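Local coordinates for Lmo0651 protein (Listeria monocytogenes serovar 1/2a, PDB 6EP3) that controls expression of the Agr system and mediates virulence in Listeria, acting as a transcription factor that probably binds DNA through a GntR-type winged helix-turn-helix, at residues L8-Y13 with P46-A50; A56-V60 with Q155-Q159; L25-L31 with S66-D72. All blocks are in the same frame, centred on the assembly; numbering follows the deposited sequence.

Contact 1. Residues L8-Y13 with P46-A50; sequences LDKMVY and PLRKA
In the GntR-type winged helix-turn-helix, the first helix packs across the second helix of the helix-turn-helix, the one that in relatives reads DNA. Segments 8-13 and 46-50 are both helical; their axes cross at -59° and approach to 8.6 Å. Register pairs Asp-9 with Pro-46, Val-12 with Leu-47 and Tyr-13 with Ala-50, whose CA atoms are 4.8 Å apart; small Ala-50 permits this. Val-12 (chi1 t) puts CG1 3.8 Å from Leu-47 CA and CG2 4.2 Å from Pro-46 CB. Pro-46, without an amide hydrogen, suits a first turn, and its O accepts from Ala-50 N (2.8 Å). Leu-8 O and Asp-9 O accept from Val-12 N (3.1 Å) and Tyr-13 N (2.9 Å). The Tyr-13 hydroxyl is satisfied by Gln-57, beyond the helix end. Across the helices the polar link is a long salt bridge, with a weak hydrogen bond from Lys-49 NZ to Asp-9 OD1 (3.4 Å), while Asp-9 OD2 rests 3.2 Å from Pro-46 CA.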
loop_
_atom_site.group_PDB
_atom_site.type_symbol
_atom_site.label_atom_id
_atom_site.label_comp_id
_atom_site.label_asym_id
_atom_site.label_seq_id
_atom_site.Cartn_x
_atom_site.Cartn_y
_atom_site.Cartn_z
ATOM N N LEU B 8 1.912 -20.799 -18.390
ATOM C CA LEU B 8 1.204 -21.671 -17.461
ATOM C C LEU B 8 1.024 -21.006 -16.104
ATOM O O LEU B 8 0.012 -21.238 -15.432
ATOM C CB LEU B 8 1.943 -23.000 -17.306
ATOM C CG LEU B 8 1.283 -23.987 -16.343
ATOM C CD1 LEU B 8 -0.119 -24.319 -16.819
ATOM C CD2 LEU B 8 2.110 -25.251 -16.198
ATOM N N ASP B 9 1.974 -20.161 -15.697
ATOM C CA ASP B 9 1.864 -19.491 -14.407
ATOM C C ASP B 9 0.635 -18.593 -14.361
ATOM O O ASP B 9 -0.266 -18.791 -13.535
ATOM C CB ASP B 9 3.131 -18.683 -14.117
ATOM C CG ASP B 9 4.351 -19.560 -13.907
ATOM O OD1 ASP B 9 5.384 -19.307 -14.559
ATOM O OD2 ASP B 9 4.280 -20.498 -13.084
ATOM N N LYS B 10 0.568 -17.610 -15.264
ATOM C CA LYS B 10 -0.522 -16.641 -15.213
ATOM C C LYS B 10 -1.879 -17.336 -15.282
ATOM O O LYS B 10 -2.759 -17.060 -14.459
ATOM C CB LYS B 10 -0.346 -15.586 -16.316
ATOM C CG LYS B 10 -1.001 -15.864 -17.661
ATOM C CD LYS B 10 -1.436 -14.564 -18.329
ATOM C CE LYS B 10 -1.839 -14.783 -19.779
ATOM N NZ LYS B 10 -0.681 -14.734 -20.708
ATOM N N MET B 11 -2.037 -18.297 -16.198
ATOM C CA MET B 11 -3.241 -19.120 -16.242
ATOM C C MET B 11 -3.628 -19.574 -14.844
ATOM O O MET B 11 -4.710 -19.247 -14.344
ATOM C CB MET B 11 -3.027 -20.332 -17.153
ATOM C CG MET B 11 -4.094 -21.410 -16.983
ATOM S SD MET B 11 -3.754 -22.929 -17.896
ATOM C CE MET B 11 -4.389 -22.497 -19.516
ATOM N N VAL B 12 -2.724 -20.305 -14.188
ATOM C CA VAL B 12 -3.030 -20.843 -12.866
ATOM C C VAL B 12 -3.433 -19.708 -11.940
ATOM O O VAL B 12 -4.494 -19.743 -11.301
ATOM C CB VAL B 12 -1.825 -21.622 -12.312
ATOM C CG1 VAL B 12 -1.967 -21.826 -10.811
ATOM C CG2 VAL B 12 -1.689 -22.947 -13.022
ATOM N N TYR B 13 -2.615 -18.649 -11.917
ATOM C CA TYR B 13 -2.950 -17.452 -11.159
ATOM C C TYR B 13 -4.389 -17.046 -11.436
ATOM O O TYR B 13 -5.242 -17.060 -10.537
ATOM C CB TYR B 13 -1.975 -16.324 -11.512
ATOM C CG TYR B 13 -2.322 -14.983 -10.904
ATOM C CD1 TYR B 13 -1.850 -14.633 -9.649
ATOM C CD2 TYR B 13 -3.104 -14.058 -11.591
ATOM C CE1 TYR B 13 -2.155 -13.411 -9.084
ATOM C CE2 TYR B 13 -3.414 -12.831 -11.033
ATOM C CZ TYR B 13 -2.937 -12.515 -9.777
ATOM O OH TYR B 13 -3.240 -11.297 -9.213
ATOM N N PRO B 46 4.022 -23.617 -10.395
ATOM C CA PRO B 46 3.198 -22.454 -10.754
ATOM C C PRO B 46 2.270 -22.031 -9.626
ATOM O O PRO B 46 2.257 -20.860 -9.225
ATOM C CB PRO B 46 2.415 -22.938 -11.982
ATOM C CG PRO B 46 2.445 -24.425 -11.896
ATOM C CD PRO B 46 3.774 -24.753 -11.303
ATOM N N LEU B 47 1.508 -22.994 -9.102
ATOM C CA LEU B 47 0.521 -22.723 -8.061
ATOM C C LEU B 47 1.136 -21.955 -6.897
ATOM O O LEU B 47 0.673 -20.863 -6.540
ATOM C CB LEU B 47 -0.093 -24.042 -7.586
ATOM C CG LEU B 47 -0.998 -24.017 -6.356
ATOM C CD1 LEU B 47 -2.218 -24.861 -6.621
ATOM C CD2 LEU B 47 -0.253 -24.526 -5.131
ATOM N N ARG B 48 2.188 -22.521 -6.298
ATOM C CA ARG B 48 2.936 -21.835 -5.250
ATOM C C ARG B 48 3.206 -20.387 -5.635
ATOM O O ARG B 48 2.832 -19.456 -4.909
ATOM C CB ARG B 48 4.245 -22.584 -4.985
ATOM C CG ARG B 48 5.350 -21.750 -4.359
ATOM C CD ARG B 48 6.557 -22.610 -4.005
ATOM N NE ARG B 48 6.340 -23.388 -2.789
ATOM C CZ ARG B 48 6.901 -24.569 -2.547
ATOM N NH1 ARG B 48 7.711 -25.112 -3.446
ATOM N NH2 ARG B 48 6.648 -25.209 -1.411
ATOM N N LYS B 49 3.805 -20.190 -6.814
ATOM C CA LYS B 49 4.110 -18.849 -7.296
ATOM C C LYS B 49 2.875 -17.962 -7.242
ATOM O O LYS B 49 2.893 -16.878 -6.644
ATOM C CB LYS B 49 4.660 -18.931 -8.722
ATOM C CG LYS B 49 6.178 -18.988 -8.801
ATOM C CD LYS B 49 6.683 -18.720 -10.210
ATOM C CE LYS B 49 6.741 -19.992 -11.033
ATOM N NZ LYS B 49 7.737 -19.875 -12.132
ATOM N N ALA B 50 1.773 -18.443 -7.826
ATOM C CA ALA B 50 0.514 -17.707 -7.783
ATOM C C ALA B 50 0.178 -17.275 -6.364
ATOM O O ALA B 50 -0.044 -16.086 -6.098
ATOM C CB ALA B 50 -0.608 -18.565 -8.370
#

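Contact 2. Residues A56-V60 with Q155-Q159; sequences AQGIV and QIFFQ
The loop leaving helix 44-56 of the DNA-binding domain meets helix 147-163 of the FCD domain, so this small contact (258 Å² buried) joins the two domains of one chain. Segment 155-159 is regular helix, with Gln-159 N bonded to Gln-155 O at 3.0 Å; it presents Gln-155, Phe-158 and Gln-159. Ala-56 closes the preceding helix. Gln-57, nearly helical at phi/psi -97/5, points toward the partner, its CA 6.9 Å from that of Gln-155. Its extended m,t side chain brings CG to 3.2 Å from Gln-155 OE1 and lays NE2 over one face of the Phe-158 ring, with OE1 3.8 Å from Phe-158 CE1; that OE1 is hydrogen-bonded to Tyr-13 OH. The Gln-57 carbonyl O accepts a weak bond from Gln-159 NE2 (3.2 Å, angle 123°). Gly-58 then ends the helix in a Schellman motif; its positive phi (73°) is easiest for a residue without CB, and a CB there would point toward the FCD helix. Ile-59 (m,t) is buried, packing on Leu-54 and Leu-70 within its own domain, yet its CD1 reaches the edge of the Phe-158 ring, 3.8 Å from CE1. Phe-158, with chi1 t and chi2 -92°, thus meets an amide on a face and a methyl at its rim. Val-60 passes into the strand of the wing. With one weak hydrogen bond, one apolar touch, the Gln-57 amide over the ring and the Gln-155 amide oxygen against the Gln-57 methylene, the domains meet here through a small, largely polar, weakly bonded surface rather than a shared hydrophobic core.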
loop_
_atom_site.group_PDB
_atom_site.type_symbol
_atom_site.label_atom_id
_atom_site.label_comp_id
_atom_site.label_asym_id
_atom_site.label_seq_id
_atom_site.Cartn_x
_atom_site.Cartn_y
_atom_site.Cartn_z
ATOM N N ALA B 56 1.415 -11.139 -1.881
ATOM C CA ALA B 56 1.970 -9.805 -2.068
ATOM C C ALA B 56 0.886 -8.761 -2.292
ATOM O O ALA B 56 1.125 -7.574 -2.046
ATOM C CB ALA B 56 2.949 -9.802 -3.243
ATOM N N GLN B 57 -0.299 -9.176 -2.738
ATOM C CA GLN B 57 -1.404 -8.266 -2.996
ATOM C C GLN B 57 -2.384 -8.195 -1.834
ATOM O O GLN B 57 -3.420 -7.531 -1.946
ATOM C CB GLN B 57 -2.137 -8.680 -4.276
ATOM C CG GLN B 57 -1.256 -8.724 -5.516
ATOM C CD GLN B 57 -1.943 -9.360 -6.711
ATOM O OE1 GLN B 57 -2.688 -10.329 -6.570
ATOM N NE2 GLN B 57 -1.705 -8.807 -7.895
ATOM N N GLY B 58 -2.080 -8.856 -0.719
ATOM C CA GLY B 58 -2.967 -8.838 0.425
ATOM C C GLY B 58 -4.225 -9.655 0.267
ATOM O O GLY B 58 -5.092 -9.608 1.146
ATOM N N ILE B 59 -4.346 -10.414 -0.821
ATOM C CA ILE B 59 -5.536 -11.227 -1.033
ATOM C C ILE B 59 -5.470 -12.508 -0.214
ATOM O O ILE B 59 -6.500 -12.993 0.275
ATOM C CB ILE B 59 -5.705 -11.513 -2.537
ATOM C CG1 ILE B 59 -5.766 -10.198 -3.319
ATOM C CG2 ILE B 59 -6.931 -12.378 -2.798
ATOM C CD1 ILE B 59 -5.860 -10.375 -4.822
ATOM N N VAL B 60 -4.274 -13.056 -0.023
ATOM C CA VAL B 60 -4.077 -14.264 0.764
ATOM C C VAL B 60 -3.114 -13.937 1.891
ATOM O O VAL B 60 -2.157 -13.176 1.702
ATOM C CB VAL B 60 -3.542 -15.419 -0.110
ATOM C CG1 VAL B 60 -2.979 -16.547 0.752
ATOM C CG2 VAL B 60 -4.631 -15.932 -1.040
ATOM N N GLN B 155 -2.402 -1.067 -6.573
ATOM C CA GLN B 155 -2.935 -2.231 -5.869
ATOM C C GLN B 155 -4.401 -2.017 -5.501
ATOM O O GLN B 155 -5.231 -2.933 -5.618
ATOM C CB GLN B 155 -2.106 -2.505 -4.613
ATOM C CG GLN B 155 -0.991 -3.506 -4.828
ATOM C CD GLN B 155 -1.495 -4.889 -5.173
ATOM O OE1 GLN B 155 -0.888 -5.595 -5.978
ATOM N NE2 GLN B 155 -2.610 -5.285 -4.569
ATOM N N ILE B 156 -4.733 -0.805 -5.053
ATOM C CA ILE B 156 -6.126 -0.473 -4.749
ATOM C C ILE B 156 -7.000 -0.620 -5.991
ATOM O O ILE B 156 -8.115 -1.156 -5.926
ATOM C CB ILE B 156 -6.226 0.949 -4.175
ATOM C CG1 ILE B 156 -5.666 1.002 -2.755
ATOM C CG2 ILE B 156 -7.669 1.433 -4.217
ATOM C CD1 ILE B 156 -5.742 2.383 -2.158
ATOM N N PHE B 157 -6.524 -0.115 -7.132
ATOM C CA PHE B 157 -7.291 -0.205 -8.369
ATOM C C PHE B 157 -7.487 -1.656 -8.776
ATOM O O PHE B 157 -8.563 -2.041 -9.250
ATOM C CB PHE B 157 -6.578 0.560 -9.489
ATOM C CG PHE B 157 -6.746 2.051 -9.417
ATOM C CD1 PHE B 157 -7.916 2.608 -8.940
ATOM C CD2 PHE B 157 -5.736 2.895 -9.851
ATOM C CE1 PHE B 157 -8.081 3.982 -8.879
ATOM C CE2 PHE B 157 -5.893 4.270 -9.797
ATOM C CZ PHE B 157 -7.067 4.813 -9.311
ATOM N N PHE B 158 -6.450 -2.475 -8.600
ATOM C CA PHE B 158 -6.570 -3.901 -8.877
ATOM C C PHE B 158 -7.679 -4.517 -8.040
ATOM O O PHE B 158 -8.542 -5.247 -8.554
ATOM C CB PHE B 158 -5.239 -4.599 -8.601
ATOM C CG PHE B 158 -5.282 -6.084 -8.807
ATOM C CD1 PHE B 158 -5.580 -6.938 -7.759
ATOM C CD2 PHE B 158 -5.019 -6.627 -10.055
ATOM C CE1 PHE B 158 -5.620 -8.304 -7.953
ATOM C CE2 PHE B 158 -5.056 -7.993 -10.255
ATOM C CZ PHE B 158 -5.359 -8.831 -9.204
ATOM N N GLN B 159 -7.661 -4.236 -6.739
ATOM C CA GLN B 159 -8.665 -4.806 -5.850
ATOM C C GLN B 159 -10.066 -4.340 -6.230
ATOM O O GLN B 159 -11.013 -5.134 -6.233
ATOM C CB GLN B 159 -8.341 -4.449 -4.398
ATOM C CG GLN B 159 -7.111 -5.165 -3.845
ATOM C CD GLN B 159 -7.421 -6.008 -2.621
ATOM O OE1 GLN B 159 -8.573 -6.365 -2.375
ATOM N NE2 GLN B 159 -6.390 -6.329 -1.846
#

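Contact 3. Residues L25-L31 with S66-D72; sequences LVPNEHL and SGAVLND
This is a short antiparallel backbone pairing at the wing of the winged helix-turn-helix, where the loop between helices 8-21 and 33-40 lies along strand 67-70, whose other neighbour is strand 60-63. His-30 and Val-69 form a non-hydrogen-bonded pair (CA-CA 4.5 Å), flanked by Leu-70 N to Glu-29 O (3.2 Å) and Leu-31 N to Ala-68 O (2.9 Å). Asn-28 N adds a bond to Leu-70 O at 2.6 Å. A type II turn, Val-26 to Glu-29, delivers the loop: Pro-27 (-53/154) suits the second position, and Asn-28 tolerates the positive phi (66°) of the third. Leu-70 (t,p) points toward the loop, its CD2 4.1 Å from Leu-25 CB, and also packs on Ile-20; Leu-31 CD2 lies 4.0 Å from Ala-68 CB. Glycine suits position 67 because a CB at phi 130° would strike the preceding carbonyl. Asp-72, set sideways to the loop, forms a salt bridge with Arg-79 through OD2. Within the loop, extended Glu-29 accepts from Val-26 N at OE1, 3.1 Å away.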
loop_
_atom_site.group_PDB
_atom_site.type_symbol
_atom_site.label_atom_id
_atom_site.label_comp_id
_atom_site.label_asym_id
_atom_site.label_seq_id
_atom_site.Cartn_x
_atom_site.Cartn_y
_atom_site.Cartn_z
ATOM N N LEU B 25 -13.966 -20.298 -3.243
ATOM C CA LEU B 25 -13.157 -20.243 -2.032
ATOM C C LEU B 25 -13.647 -19.066 -1.201
ATOM O O LEU B 25 -13.565 -17.916 -1.645
ATOM C CB LEU B 25 -11.670 -20.091 -2.368
ATOM C CG LEU B 25 -11.088 -21.112 -3.347
ATOM C CD1 LEU B 25 -9.578 -21.019 -3.393
ATOM C CD2 LEU B 25 -11.503 -22.522 -2.932
ATOM N N VAL B 26 -14.156 -19.357 -0.008
ATOM C CA VAL B 26 -14.783 -18.358 0.856
ATOM C C VAL B 26 -13.678 -17.748 1.716
ATOM O O VAL B 26 -12.667 -18.419 1.974
ATOM C CB VAL B 26 -15.924 -18.977 1.683
ATOM C CG1 VAL B 26 -15.383 -19.851 2.807
ATOM C CG2 VAL B 26 -16.914 -17.920 2.168
ATOM N N PRO B 27 -13.795 -16.493 2.153
ATOM C CA PRO B 27 -12.791 -15.944 3.070
ATOM C C PRO B 27 -12.575 -16.817 4.301
ATOM O O PRO B 27 -13.452 -17.575 4.721
ATOM C CB PRO B 27 -13.374 -14.583 3.453
ATOM C CG PRO B 27 -14.139 -14.173 2.250
ATOM C CD PRO B 27 -14.695 -15.441 1.643
ATOM N N ASN B 28 -11.368 -16.702 4.859
ATOM C CA ASN B 28 -10.876 -17.435 6.024
ATOM C C ASN B 28 -10.732 -18.929 5.776
ATOM O O ASN B 28 -10.510 -19.686 6.727
ATOM C CB ASN B 28 -11.754 -17.201 7.257
ATOM C CG ASN B 28 -11.889 -15.736 7.598
ATOM O OD1 ASN B 28 -12.995 -15.226 7.776
ATOM N ND2 ASN B 28 -10.758 -15.045 7.682
ATOM N N GLU B 29 -10.836 -19.378 4.530
ATOM C CA GLU B 29 -10.620 -20.777 4.197
ATOM C C GLU B 29 -9.142 -21.028 3.927
ATOM O O GLU B 29 -8.467 -20.216 3.288
ATOM C CB GLU B 29 -11.460 -21.175 2.981
ATOM C CG GLU B 29 -11.109 -22.525 2.386
ATOM C CD GLU B 29 -11.889 -22.819 1.122
ATOM O OE1 GLU B 29 -12.684 -21.955 0.699
ATOM O OE2 GLU B 29 -11.706 -23.916 0.552
ATOM N N HIS B 30 -8.640 -22.150 4.438
ATOM C CA HIS B 30 -7.262 -22.554 4.194
ATOM C C HIS B 30 -7.154 -23.128 2.787
ATOM O O HIS B 30 -7.876 -24.068 2.439
ATOM C CB HIS B 30 -6.813 -23.580 5.233
ATOM C CG HIS B 30 -7.102 -23.177 6.646
ATOM N ND1 HIS B 30 -8.358 -23.274 7.207
ATOM C CD2 HIS B 30 -6.297 -22.677 7.612
ATOM C CE1 HIS B 30 -8.314 -22.849 8.457
ATOM N NE2 HIS B 30 -7.073 -22.481 8.728
ATOM N N LEU B 31 -6.262 -22.562 1.979
ATOM C CA LEU B 31 -6.094 -23.022 0.606
ATOM C C LEU B 31 -5.493 -24.423 0.594
ATOM O O LEU B 31 -4.405 -24.645 1.134
ATOM C CB LEU B 31 -5.213 -22.051 -0.179
ATOM C CG LEU B 31 -5.775 -20.660 -0.494
ATOM C CD1 LEU B 31 -7.263 -20.738 -0.781
ATOM C CD2 LEU B 31 -5.491 -19.660 0.617
ATOM N N SER B 66 -1.073 -22.472 10.302
ATOM C CA SER B 66 -2.107 -23.141 9.521
ATOM C C SER B 66 -1.684 -23.430 8.086
ATOM O O SER B 66 -1.921 -24.528 7.573
ATOM C CB SER B 66 -3.387 -22.301 9.513
ATOM O OG SER B 66 -3.091 -20.920 9.408
ATOM N N GLY B 67 -1.059 -22.454 7.433
ATOM C CA GLY B 67 -0.874 -22.472 5.999
ATOM C C GLY B 67 -1.319 -21.149 5.424
ATOM O O GLY B 67 -1.333 -20.127 6.115
ATOM N N ALA B 68 -1.665 -21.152 4.137
ATOM C CA ALA B 68 -2.147 -19.942 3.491
ATOM C C ALA B 68 -3.656 -19.847 3.675
ATOM O O ALA B 68 -4.384 -20.813 3.423
ATOM C CB ALA B 68 -1.791 -19.936 2.004
ATOM N N VAL B 69 -4.116 -18.680 4.119
ATOM C CA VAL B 69 -5.529 -18.417 4.360
ATOM C C VAL B 69 -5.966 -17.279 3.451
ATOM O O VAL B 69 -5.196 -16.355 3.171
ATOM C CB VAL B 69 -5.815 -18.074 5.839
ATOM C CG1 VAL B 69 -7.298 -18.231 6.147
ATOM C CG2 VAL B 69 -4.971 -18.948 6.760
ATOM N N LEU B 70 -7.213 -17.337 3.000
ATOM C CA LEU B 70 -7.749 -16.341 2.082
ATOM C C LEU B 70 -8.488 -15.272 2.875
ATOM O O LEU B 70 -9.276 -15.587 3.774
ATOM C CB LEU B 70 -8.680 -16.984 1.052
ATOM C CG LEU B 70 -9.505 -15.989 0.232
ATOM C CD1 LEU B 70 -8.628 -15.348 -0.837
ATOM C CD2 LEU B 70 -10.706 -16.676 -0.398
ATOM N N ASN B 71 -8.223 -14.013 2.547
ATOM C CA ASN B 71 -8.761 -12.880 3.283
ATOM C C ASN B 71 -10.133 -12.482 2.750
ATOM O O ASN B 71 -10.575 -12.931 1.689
ATOM C CB ASN B 71 -7.800 -11.693 3.216
ATOM C CG ASN B 71 -6.478 -11.976 3.896
ATOM O OD1 ASN B 71 -6.429 -12.642 4.931
ATOM N ND2 ASN B 71 -5.396 -11.476 3.312
ATOM N N ASP B 72 -10.825 -11.651 3.526
ATOM C CA ASP B 72 -12.118 -11.095 3.132
ATOM C C ASP B 72 -11.857 -10.000 2.105
ATOM O O ASP B 72 -11.532 -8.865 2.458
ATOM C CB ASP B 72 -12.869 -10.557 4.343
ATOM C CG ASP B 72 -14.320 -10.235 4.035
ATOM O OD1 ASP B 72 -14.741 -10.415 2.872
ATOM O OD2 ASP B 72 -15.040 -9.796 4.956
#

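How the contacts relate
Contacts 1 and 3 belong to the winged helix-turn-helix, both about 22 Å (centre to centre) from the middle of the chain, whereas contact 2, about 9 Å from it, bridges to the FCD domain. The centres of contacts 1 and 2 are about 16 Å apart, joined by Tyr-13: its OH is 2.9 Å from Gln-57 OE1 and 3.3 Å from Phe-158 CZ, so the first helix also reaches the domain junction. Contact 3 meets contact 2 through Asn-71, whose ND2 is 2.9 Å from Gly-58 O and whose N is 3.0 Å from Ile-59 O. Contacts 1 and 3 do not touch, their nearest atoms being about 7 Å apart. Loop 56-60 therefore connects with both.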